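Local structure of aminoacyltransferase FemA (Staphylococcus aureus, 1LRZ) at residues A[18-23]-A[358-363]. The protein adds the second and third glycines of the pentaglycine interpeptide bridge of staphylococcal peptidoglycan, using glycyl-tRNA as donor. Residues are numbered along the deposited sequence; the frame is centred on the assembly and turned at random.
Sequences MPYSHF and IDRYNF
Tyr20 and Arg360 make this contact by themselves, reaching across from a loop between helices 8-16 and 27-35 to the strand 360-365. With CG of Tyr20 placed anti to the carbonyl carbon, its ring carries the hydroxyl out to the guanidinium. Arg360 answers with a chain extended from CG to NE. Its NH1 donates a hydrogen bond to Tyr20 OH over 2.9 Å, well bent at 132°, and the hydroxyl oxygen is tilted 30° out of the guanidinium plane. The side chains cross at about a right angle, ring and guanidinium planes 78° apart, without stacking; NH2 of Arg360 comes 3.5 Å from CE1 of Tyr20, an oblique approach. Further along the loop, NE2 of His22 hydrogen-bonds Tyr364 OH, a second link to the same strand, and the ring of Phe23 meets that of Phe319. Glu324 also forms a salt bridge with NE of Arg360 and accepts a bond from ND2 of Asn362, while NH2 of Arg360 is hydrogen-bonded to Tyr110 OH. The loop thus joins the N-terminal part of the chain to the mixed sheet that holds strand 360-365, in a family probably related to the GNAT acetyltransferases, through a buried arginine whose three guanidinium nitrogens all have partners. Its charge is probably balanced by Glu324; Tyr20 OH, probably un-ionised, accepts from NH1 and would help fix the rotation of the group.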
# COMPACT_ATOMS: atom_id res chain seq x y z
N MET A 18 10.62 -13.89 5.89
CA MET A 18 9.96 -14.65 4.84
C MET A 18 9.20 -13.84 3.80
O MET A 18 8.67 -12.76 4.09
CB MET A 18 8.96 -15.64 5.49
CG MET A 18 9.62 -16.82 6.29
SD MET A 18 10.42 -18.01 5.21
CE MET A 18 9.08 -19.00 4.73
N PRO A 19 9.16 -14.34 2.56
CA PRO A 19 8.43 -13.64 1.49
C PRO A 19 6.95 -13.89 1.75
O PRO A 19 6.58 -14.88 2.38
CB PRO A 19 8.91 -14.34 0.22
CG PRO A 19 9.22 -15.73 0.70
CD PRO A 19 9.93 -15.46 2.01
N TYR A 20 6.10 -12.99 1.27
CA TYR A 20 4.66 -13.13 1.46
C TYR A 20 4.25 -13.28 2.93
O TYR A 20 3.47 -14.16 3.29
CB TYR A 20 4.11 -14.28 0.61
CG TYR A 20 3.95 -13.89 -0.85
CD1 TYR A 20 2.94 -13.00 -1.25
CD2 TYR A 20 4.86 -14.32 -1.82
CE1 TYR A 20 2.85 -12.54 -2.57
CE2 TYR A 20 4.77 -13.87 -3.15
CZ TYR A 20 3.77 -12.98 -3.51
OH TYR A 20 3.70 -12.52 -4.80
N SER A 21 4.81 -12.43 3.77
CA SER A 21 4.44 -12.40 5.17
C SER A 21 3.69 -11.07 5.20
O SER A 21 4.30 -10.01 5.07
CB SER A 21 5.67 -12.37 6.08
OG SER A 21 6.63 -11.44 5.59
N HIS A 22 2.37 -11.13 5.33
CA HIS A 22 1.51 -9.93 5.33
C HIS A 22 1.76 -9.04 6.55
O HIS A 22 2.25 -9.52 7.58
CB HIS A 22 0.05 -10.38 5.30
CG HIS A 22 -0.91 -9.34 4.82
ND1 HIS A 22 -1.99 -8.93 5.56
CD2 HIS A 22 -0.99 -8.69 3.63
CE1 HIS A 22 -2.71 -8.07 4.85
NE2 HIS A 22 -2.13 -7.91 3.68
N PHE A 23 1.40 -7.76 6.45
CA PHE A 23 1.61 -6.84 7.56
C PHE A 23 0.78 -7.23 8.78
O PHE A 23 1.02 -6.73 9.87
CB PHE A 23 1.34 -5.37 7.16
CG PHE A 23 -0.07 -5.10 6.69
CD1 PHE A 23 -0.38 -5.08 5.33
CD2 PHE A 23 -1.09 -4.86 7.61
CE1 PHE A 23 -1.68 -4.82 4.88
CE2 PHE A 23 -2.40 -4.59 7.17
CZ PHE A 23 -2.69 -4.58 5.81
N ILE A 358 13.63 -2.61 0.30
CA ILE A 358 12.37 -3.33 0.22
C ILE A 358 12.13 -3.41 -1.28
O ILE A 358 12.00 -2.38 -1.96
CB ILE A 358 11.24 -2.57 0.96
CG1 ILE A 358 11.57 -2.51 2.46
CG2 ILE A 358 9.90 -3.26 0.73
CD1 ILE A 358 10.73 -1.50 3.27
N ASP A 359 12.11 -4.64 -1.80
CA ASP A 359 11.98 -4.89 -3.23
C ASP A 359 10.58 -5.03 -3.83
O ASP A 359 10.44 -5.46 -4.98
CB ASP A 359 12.78 -6.14 -3.60
CG ASP A 359 14.24 -6.04 -3.16
OD1 ASP A 359 14.85 -4.97 -3.39
OD2 ASP A 359 14.75 -7.03 -2.62
N ARG A 360 9.57 -4.67 -3.06
CA ARG A 360 8.20 -4.80 -3.54
C ARG A 360 7.36 -3.61 -3.08
O ARG A 360 7.36 -3.27 -1.90
CB ARG A 360 7.62 -6.10 -3.02
CG ARG A 360 6.14 -6.34 -3.27
CD ARG A 360 5.81 -7.79 -2.90
NE ARG A 360 4.40 -8.03 -2.65
CZ ARG A 360 3.66 -8.93 -3.31
NH1 ARG A 360 4.21 -9.67 -4.27
NH2 ARG A 360 2.40 -9.13 -2.95
N TYR A 361 6.65 -2.99 -4.02
CA TYR A 361 5.81 -1.85 -3.70
C TYR A 361 4.39 -2.25 -4.09
O TYR A 361 4.07 -2.41 -5.27
CB TYR A 361 6.27 -0.63 -4.50
CG TYR A 361 5.57 0.65 -4.10
CD1 TYR A 361 6.01 1.39 -3.00
CD2 TYR A 361 4.47 1.12 -4.82
CE1 TYR A 361 5.37 2.56 -2.62
CE2 TYR A 361 3.82 2.30 -4.45
CZ TYR A 361 4.28 3.01 -3.35
OH TYR A 361 3.62 4.17 -3.01
N ASN A 362 3.55 -2.42 -3.08
CA ASN A 362 2.19 -2.88 -3.27
C ASN A 362 1.14 -1.77 -3.30
O ASN A 362 0.81 -1.21 -2.25
CB ASN A 362 1.87 -3.87 -2.14
CG ASN A 362 0.77 -4.85 -2.51
OD1 ASN A 362 -0.07 -4.55 -3.34
ND2 ASN A 362 0.78 -6.02 -1.86
N PHE A 363 0.61 -1.45 -4.49
CA PHE A 363 -0.43 -0.43 -4.62
C PHE A 363 -1.71 -0.99 -4.00
O PHE A 363 -2.73 -0.31 -3.87
CB PHE A 363 -0.68 -0.07 -6.09
CG PHE A 363 0.37 0.84 -6.67
CD1 PHE A 363 1.39 0.34 -7.48
CD2 PHE A 363 0.34 2.21 -6.39
CE1 PHE A 363 2.37 1.19 -8.00
CE2 PHE A 363 1.33 3.07 -6.92
CZ PHE A 363 2.34 2.57 -7.72